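Local coordinates for protein cell death-related nuclease 4 (Caenorhabditis elegans, PDB 3CG7) that digests RNA and DNA as a 3'-5' exonuclease and takes part in apoptotic DNA degradation, at residues L217-A222 / P251-T256; V79-I84 / R187-M192. All blocks are in the same frame, centred on the assembly; numbering follows the deposited sequence.

Contact 1 (L217-A222 / P251-T256). With ZN (zinc ion), chain C.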
ATOM      1  N   LEU A 217      -8.456 -12.955 -27.892  1.00 44.93           N
ATOM      2  CA  LEU A 217      -8.497 -14.251 -27.243  1.00 45.47           C
ATOM      3  C   LEU A 217      -7.262 -14.431 -26.376  1.00 45.80           C
ATOM      4  O   LEU A 217      -6.157 -14.021 -26.748  1.00 45.40           O
ATOM      5  CB  LEU A 217      -8.568 -15.374 -28.284  1.00 45.69           C
ATOM      6  CG  LEU A 217      -9.716 -15.346 -29.306  1.00 46.28           C
ATOM      7  CD1 LEU A 217      -9.220 -15.784 -30.674  1.00 47.18           C
ATOM      8  CD2 LEU A 217     -10.912 -16.181 -28.867  1.00 45.15           C
ATOM      9  N   LEU A 218      -7.458 -15.051 -25.219  1.00 46.48           N
ATOM     10  CA  LEU A 218      -6.352 -15.316 -24.313  1.00 47.22           C
ATOM     11  C   LEU A 218      -5.866 -16.732 -24.488  1.00 48.11           C
ATOM     12  O   LEU A 218      -6.627 -17.691 -24.335  1.00 48.38           O
ATOM     13  CB  LEU A 218      -6.733 -15.029 -22.860  1.00 47.03           C
ATOM     14  CG  LEU A 218      -7.116 -13.577 -22.567  1.00 45.97           C
ATOM     15  CD1 LEU A 218      -7.533 -13.430 -21.129  1.00 44.79           C
ATOM     16  CD2 LEU A 218      -5.975 -12.638 -22.905  1.00 45.30           C
ATOM     17  N   THR A 219      -4.587 -16.851 -24.819  1.00 49.04           N
ATOM     18  CA  THR A 219      -4.001 -18.129 -25.170  1.00 50.07           C
ATOM     19  C   THR A 219      -2.797 -18.429 -24.276  1.00 50.66           C
ATOM     20  O   THR A 219      -2.189 -17.518 -23.714  1.00 50.47           O
ATOM     21  CB  THR A 219      -3.637 -18.149 -26.674  1.00 50.05           C
ATOM     22  OG1 THR A 219      -3.519 -19.498 -27.122  1.00 51.85           O
ATOM     23  CG2 THR A 219      -2.340 -17.404 -26.952  1.00 49.64           C
ATOM     24  N   CYS A 220      -2.462 -19.705 -24.141  1.00 51.69           N
ATOM     25  CA  CYS A 220      -1.397 -20.126 -23.232  1.00 53.07           C
ATOM     26  C   CYS A 220       0.009 -19.984 -23.819  1.00 53.82           C
ATOM     27  O   CYS A 220       1.004 -20.114 -23.095  1.00 54.24           O
ATOM     28  CB  CYS A 220      -1.619 -21.569 -22.791  1.00 52.81           C
ATOM     29  SG  CYS A 220      -1.632 -22.736 -24.176  1.00 54.50           S
ATOM     30  N   CYS A 221       0.104 -19.720 -25.117  1.00 54.61           N
ATOM     31  CA  CYS A 221       1.400 -19.764 -25.779  1.00 54.89           C
ATOM     32  C   CYS A 221       1.549 -18.806 -26.951  1.00 54.98           C
ATOM     33  O   CYS A 221       0.616 -18.589 -27.717  1.00 55.16           O
ATOM     34  CB  CYS A 221       1.683 -21.191 -26.237  1.00 54.96           C
ATOM     35  SG  CYS A 221       3.409 -21.513 -26.562  1.00 55.86           S
ATOM     36  N   ALA A 222       2.738 -18.231 -27.077  1.00 55.22           N
ATOM     37  CA  ALA A 222       3.077 -17.382 -28.213  1.00 55.76           C
ATOM     38  C   ALA A 222       4.553 -17.543 -28.563  1.00 56.01           C
ATOM     39  O   ALA A 222       5.404 -17.633 -27.673  1.00 56.03           O
ATOM     40  CB  ALA A 222       2.751 -15.920 -27.916  1.00 55.73           C
ATOM     41  N   PRO A 251       0.675 -16.083 -17.387  1.00 43.13           N
ATOM     42  CA  PRO A 251       0.554 -17.294 -18.223  1.00 43.30           C
ATOM     43  C   PRO A 251      -0.134 -17.081 -19.578  1.00 43.51           C
ATOM     44  O   PRO A 251       0.404 -17.500 -20.603  1.00 43.32           O
ATOM     45  CB  PRO A 251      -0.261 -18.269 -17.356  1.00 43.09           C
ATOM     46  CG  PRO A 251      -0.718 -17.485 -16.164  1.00 43.50           C
ATOM     47  CD  PRO A 251       0.204 -16.314 -16.011  1.00 43.24           C
ATOM     48  N   LEU A 252      -1.299 -16.432 -19.575  1.00 43.71           N
ATOM     49  CA  LEU A 252      -2.097 -16.252 -20.795  1.00 43.59           C
ATOM     50  C   LEU A 252      -1.764 -14.970 -21.526  1.00 43.69           C
ATOM     51  O   LEU A 252      -1.545 -13.928 -20.919  1.00 43.98           O
ATOM     52  CB  LEU A 252      -3.596 -16.318 -20.502  1.00 43.18           C
ATOM     53  CG  LEU A 252      -4.091 -17.560 -19.756  1.00 43.45           C
ATOM     54  CD1 LEU A 252      -5.597 -17.477 -19.502  1.00 42.96           C
ATOM     55  CD2 LEU A 252      -3.722 -18.863 -20.484  1.00 42.51           C
ATOM     56  N   VAL A 253      -1.744 -15.064 -22.846  1.00 44.03           N
ATOM     57  CA  VAL A 253      -1.314 -13.972 -23.699  1.00 44.15           C
ATOM     58  C   VAL A 253      -2.453 -13.603 -24.666  1.00 44.33           C
ATOM     59  O   VAL A 253      -3.262 -14.452 -25.030  1.00 43.93           O
ATOM     60  CB  VAL A 253       0.024 -14.370 -24.418  1.00 44.36           C
ATOM     61  CG1 VAL A 253      -0.207 -14.830 -25.860  1.00 43.75           C
ATOM     62  CG2 VAL A 253       1.020 -13.238 -24.365  1.00 44.36           C
ATOM     63  N   VAL A 254      -2.525 -12.327 -25.041  1.00 45.04           N
ATOM     64  CA  VAL A 254      -3.560 -11.823 -25.948  1.00 45.62           C
ATOM     65  C   VAL A 254      -3.257 -12.190 -27.389  1.00 46.34           C
ATOM     66  O   VAL A 254      -2.167 -11.923 -27.896  1.00 46.00           O
ATOM     67  CB  VAL A 254      -3.718 -10.277 -25.873  1.00 45.51           C
ATOM     68  CG1 VAL A 254      -4.657  -9.760 -26.975  1.00 45.42           C
ATOM     69  CG2 VAL A 254      -4.238  -9.857 -24.526  1.00 45.59           C
ATOM     70  N   THR A 255      -4.241 -12.788 -28.048  1.00 47.49           N
ATOM     71  CA  THR A 255      -4.147 -13.038 -29.478  1.00 48.59           C
ATOM     72  C   THR A 255      -5.360 -12.454 -30.227  1.00 49.30           C
ATOM     73  O   THR A 255      -6.511 -12.634 -29.817  1.00 49.46           O
ATOM     74  CB  THR A 255      -3.886 -14.541 -29.776  1.00 48.69           C
ATOM     75  OG1 THR A 255      -3.349 -14.673 -31.093  1.00 48.72           O
ATOM     76  CG2 THR A 255      -5.147 -15.385 -29.631  1.00 48.45           C
ATOM     77  N   THR A 256      -5.073 -11.717 -31.296  1.00 49.98           N
ATOM     78  CA  THR A 256      -6.085 -11.037 -32.104  1.00 50.62           C
ATOM     79  C   THR A 256      -6.709 -11.968 -33.138  1.00 50.93           C
ATOM     80  O   THR A 256      -6.044 -12.851 -33.677  1.00 51.15           O
ATOM     81  CB  THR A 256      -5.471  -9.798 -32.807  1.00 50.64           C
ATOM     82  OG1 THR A 256      -5.105  -8.829 -31.817  1.00 50.98           O
ATOM     83  CG2 THR A 256      -6.450  -9.157 -33.795  1.00 51.00           C
TER
HETATM   84 ZN    ZN C 299      -3.881 -23.534 -24.118  1.00 58.48          ZN
HETATM   85  O   HOH W   1       1.038 -20.427 -20.528  1.00 48.12           O
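Thr-219 and Val-253 face each other as a hydrogen-bonded antiparallel pair. Val-253 N donates to Thr-219 O at 2.6 Å, and Thr-219 N returns a bond to Val-253 O. Their side chains lie side by side, with Thr-219 CG2 resting on Val-253 CG1 at 3.5 Å. Thr-219 has its hydroxyl opposite the backbone N (chi1 -159°), which turns the methyl to the valine. Ala-222 CB meets the same CG1 branch. Two residues away, Leu-217 and Thr-255 form a second hydrogen-bonded pair. Thr-255 N reaches Leu-217 O at 2.6 Å, and Thr-255 CG2 packs on Leu-217 CB. Between these pairs comes the non-hydrogen-bonded pair Leu-218 and Val-254. Their side chains project to the other face and cross at an oblique angle, Leu-218 CD2 lying 3.7 Å from Val-254 CG2.

The two strands close one edge of the mixed sheet. Strand 253-256 is its outermost member, and the N-to-C directions of the short strand segments differ by 132°, a marked twist from antiparallel. Past the bridges the chains stay together. Leu-252 CD2 touches Cys-220 CA at 3.8 Å. A water spans the ends, donating to Cys-220 O at 2.6 Å and to Pro-251 O at 3.0 Å. Arg-225 also bonds to Pro-251 O.

Cys-220 points its CB away overall, though CB still touches Leu-252 CD2. Its SG sits between the backbone N and carbonyl carbon (chi1 60°) and binds the zinc ion at 2.4 Å. Cys-270, Cys-273 and Cys-280 complete a four-cysteine site, so the metal ties the end of strand 216-219 to a later loop. Thr-219 also touches Cys-270 and Tyr-272 of that loop. On the opposite face, Trp-127 of helix 124-136 packs against both Leu-218 and Val-254.

Contact 2 (V79-I84 / R187-M192)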
ATOM      1  N   VAL A  79      -6.698   7.331  -4.785  1.00 43.23           N
ATOM      2  CA  VAL A  79      -7.953   7.936  -4.364  1.00 43.40           C
ATOM      3  C   VAL A  79      -8.328   9.058  -5.329  1.00 43.66           C
ATOM      4  O   VAL A  79      -9.474   9.170  -5.727  1.00 43.61           O
ATOM      5  CB  VAL A  79      -7.888   8.470  -2.894  1.00 43.44           C
ATOM      6  CG1 VAL A  79      -9.132   9.306  -2.544  1.00 42.62           C
ATOM      7  CG2 VAL A  79      -7.736   7.320  -1.903  1.00 42.95           C
ATOM      8  N   ASP A  80      -7.351   9.876  -5.705  1.00 44.28           N
ATOM      9  CA  ASP A  80      -7.597  11.013  -6.592  1.00 44.96           C
ATOM     10  C   ASP A  80      -7.989  10.583  -8.005  1.00 44.98           C
ATOM     11  O   ASP A  80      -8.858  11.189  -8.629  1.00 45.07           O
ATOM     12  CB  ASP A  80      -6.377  11.929  -6.638  1.00 45.03           C
ATOM     13  CG  ASP A  80      -6.207  12.723  -5.364  1.00 46.33           C
ATOM     14  OD1 ASP A  80      -7.206  12.884  -4.624  1.00 48.46           O
ATOM     15  OD2 ASP A  80      -5.081  13.186  -5.101  1.00 47.42           O
ATOM     16  N   PHE A  81      -7.351   9.523  -8.483  1.00 44.81           N
ATOM     17  CA  PHE A  81      -7.588   9.013  -9.817  1.00 44.47           C
ATOM     18  C   PHE A  81      -8.973   8.364  -9.945  1.00 44.02           C
ATOM     19  O   PHE A  81      -9.732   8.700 -10.848  1.00 44.00           O
ATOM     20  CB  PHE A  81      -6.474   8.035 -10.188  1.00 44.34           C
ATOM     21  CG  PHE A  81      -6.541   7.532 -11.597  1.00 44.87           C
ATOM     22  CD1 PHE A  81      -6.163   8.345 -12.660  1.00 44.75           C
ATOM     23  CD2 PHE A  81      -6.963   6.232 -11.863  1.00 45.15           C
ATOM     24  CE1 PHE A  81      -6.210   7.868 -13.969  1.00 44.42           C
ATOM     25  CE2 PHE A  81      -7.013   5.750 -13.172  1.00 44.66           C
ATOM     26  CZ  PHE A  81      -6.633   6.569 -14.220  1.00 43.95           C
ATOM     27  N   THR A  82      -9.299   7.459  -9.024  1.00 43.47           N
ATOM     28  CA  THR A  82     -10.523   6.662  -9.104  1.00 42.72           C
ATOM     29  C   THR A  82     -11.726   7.301  -8.409  1.00 42.42           C
ATOM     30  O   THR A  82     -12.879   6.900  -8.651  1.00 42.62           O
ATOM     31  CB  THR A  82     -10.319   5.278  -8.473  1.00 42.78           C
ATOM     32  OG1 THR A  82     -10.131   5.419  -7.058  1.00 42.55           O
ATOM     33  CG2 THR A  82      -9.117   4.585  -9.086  1.00 42.80           C
ATOM     34  N   GLY A  83     -11.453   8.264  -7.529  1.00 41.54           N
ATOM     35  CA  GLY A  83     -12.476   8.885  -6.692  1.00 40.99           C
ATOM     36  C   GLY A  83     -13.016   8.022  -5.557  1.00 40.68           C
ATOM     37  O   GLY A  83     -13.954   8.420  -4.873  1.00 40.81           O
ATOM     38  N   ILE A  84     -12.439   6.841  -5.353  1.00 40.30           N
ATOM     39  CA  ILE A  84     -12.948   5.911  -4.351  1.00 40.27           C
ATOM     40  C   ILE A  84     -12.402   6.242  -2.951  1.00 40.45           C
ATOM     41  O   ILE A  84     -11.196   6.199  -2.735  1.00 40.68           O
ATOM     42  CB  ILE A  84     -12.609   4.450  -4.714  1.00 40.35           C
ATOM     43  CG1 ILE A  84     -13.222   4.067  -6.074  1.00 40.38           C
ATOM     44  CG2 ILE A  84     -13.078   3.507  -3.607  1.00 40.55           C
ATOM     45  CD1 ILE A  84     -12.813   2.685  -6.601  1.00 39.54           C
ATOM     46  N   ARG A 187     -18.459  10.825 -14.201  1.00 55.30           N
ATOM     47  CA  ARG A 187     -17.060  11.119 -13.901  1.00 55.64           C
ATOM     48  C   ARG A 187     -16.123   9.998 -14.394  1.00 54.64           C
ATOM     49  O   ARG A 187     -16.437   8.814 -14.260  1.00 54.43           O
ATOM     50  CB  ARG A 187     -16.917  11.326 -12.387  1.00 55.54           C
ATOM     51  CG  ARG A 187     -15.509  11.602 -11.908  1.00 56.78           C
ATOM     52  CD  ARG A 187     -15.458  11.716 -10.393  1.00 57.35           C
ATOM     53  NE  ARG A 187     -15.825  10.473  -9.714  1.00 61.10           N
ATOM     54  CZ  ARG A 187     -15.037   9.403  -9.613  1.00 62.26           C
ATOM     55  NH1 ARG A 187     -13.825   9.400 -10.168  1.00 62.49           N
ATOM     56  NH2 ARG A 187     -15.471   8.325  -8.962  1.00 62.94           N
ATOM     57  N   ALA A 188     -14.976  10.374 -14.960  1.00 53.83           N
ATOM     58  CA  ALA A 188     -14.007   9.383 -15.433  1.00 53.05           C
ATOM     59  C   ALA A 188     -13.432   8.542 -14.281  1.00 52.66           C
ATOM     60  O   ALA A 188     -13.214   9.042 -13.172  1.00 52.57           O
ATOM     61  CB  ALA A 188     -12.901  10.045 -16.248  1.00 52.69           C
ATOM     62  N   HIS A 189     -13.229   7.255 -14.553  1.00 52.11           N
ATOM     63  CA  HIS A 189     -12.613   6.307 -13.610  1.00 51.76           C
ATOM     64  C   HIS A 189     -13.501   5.844 -12.439  1.00 51.27           C
ATOM     65  O   HIS A 189     -13.044   5.107 -11.560  1.00 51.19           O
ATOM     66  CB  HIS A 189     -11.246   6.813 -13.126  1.00 51.73           C
ATOM     67  CG  HIS A 189     -10.408   7.407 -14.213  1.00 52.05           C
ATOM     68  ND1 HIS A 189      -9.956   6.673 -15.290  1.00 52.11           N
ATOM     69  CD2 HIS A 189      -9.953   8.669 -14.398  1.00 52.19           C
ATOM     70  CE1 HIS A 189      -9.252   7.455 -16.088  1.00 52.08           C
ATOM     71  NE2 HIS A 189      -9.233   8.671 -15.570  1.00 52.82           N
ATOM     72  N   ASP A 190     -14.761   6.265 -12.429  1.00 50.64           N
ATOM     73  CA  ASP A 190     -15.775   5.540 -11.674  1.00 50.02           C
ATOM     74  C   ASP A 190     -16.175   4.360 -12.550  1.00 49.29           C
ATOM     75  O   ASP A 190     -16.518   4.540 -13.720  1.00 49.08           O
ATOM     76  CB  ASP A 190     -16.996   6.407 -11.364  1.00 50.10           C
ATOM     77  CG  ASP A 190     -18.145   5.599 -10.787  1.00 51.10           C
ATOM     78  OD1 ASP A 190     -19.075   5.263 -11.546  1.00 53.63           O
ATOM     79  OD2 ASP A 190     -18.110   5.262  -9.589  1.00 51.70           O
ATOM     80  N   ALA A 191     -16.130   3.160 -11.986  1.00 48.60           N
ATOM     81  CA  ALA A 191     -16.325   1.943 -12.772  1.00 47.88           C
ATOM     82  C   ALA A 191     -17.661   1.908 -13.505  1.00 47.44           C
ATOM     83  O   ALA A 191     -17.726   1.467 -14.655  1.00 47.27           O
ATOM     84  CB  ALA A 191     -16.153   0.713 -11.905  1.00 47.66           C
ATOM     85  N   MET A 192     -18.715   2.382 -12.842  1.00 46.91           N
ATOM     86  CA  MET A 192     -20.056   2.368 -13.422  1.00 46.29           C
ATOM     87  C   MET A 192     -20.224   3.430 -14.511  1.00 46.02           C
ATOM     88  O   MET A 192     -20.825   3.158 -15.546  1.00 46.05           O
ATOM     89  CB  MET A 192     -21.130   2.487 -12.334  1.00 46.09           C
ATOM     90  CG  MET A 192     -22.574   2.377 -12.824  1.00 45.50           C
ATOM     91  SD  MET A 192     -22.944   0.920 -13.841  1.00 45.70           S
ATOM     92  CE  MET A 192     -23.069  -0.397 -12.629  1.00 44.00           C
TER
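His-189 and Asp-194, at the loop and first turn of helix 191-207, fit the H-x4-D signature of the DEDDh exonucleases, and His-189 stacks on Phe-81 beside the metal site. His-189 probably corresponds to the histidine that acts as general base in relatives. The two rings lie face to face, their centroids 3.9 Å apart and their planes 26° from parallel. The overlap is offset. Phe-81 CZ lies over the rim of the imidazole, 3.3 Å from His-189 CE1, while Ala-188 CB lies against the opposite face. Phe-81 swings its ring anti to its own N (chi1 -175°), which brings it out to the histidine. Phe-81 O also meets His-189 CB at 3.3 Å.

His-189 is the third residue of a type II turn from Arg-187 to Asp-190, with positive phi (75°). Its N bonds to Asp-194, a magnesium ligand. With an alanine in place of His-189, the Phe-81 ring is likely to lose its stacking partner and turn more freely.

Arg-187 folds back beside the turn, bent at chi3. NH2 donates to Thr-82 O at 3.0 Å, tilted out of the carbonyl plane, and NH1 adds a weak bond to the same oxygen at 3.1 Å. One face of the guanidinium lies over Gly-83 CA, where no side chain intervenes. Thr-82 OG1 accepts from Ile-84 N at 3.2 Å in an ST turn, and bonds to Cys-78 O as well. Asp-190 caps helix 191-207 through Asp-193 N.

Thr-82 O belongs to the C-terminal end of helix 76-82. A guanidinium there would probably be favoured by the helix dipole, and one firmer and one weak N-H bond tie this carbonyl to the loop that carries His-189.

How the contacts relate
Contact 2 joins segments 103 residues apart and closes before contact 1 opens. Helix 191-207, which begins in contact 2, is followed directly by strand 216-219 of contact 1. The centres of the two contacts are 29 Å apart, and their nearest atoms are about 19 Å apart. Contact 1 forms an edge of the mixed sheet. Contact 2 lies in loops and helix ends near strands 20-28 and 41-50 of that sheet. The zinc-site contact and the contact beside the metal-binding active site, which probably takes magnesium in vivo, thus lie on opposite sides of the chain's centre. The second subunit of the homodimer touches neither contact.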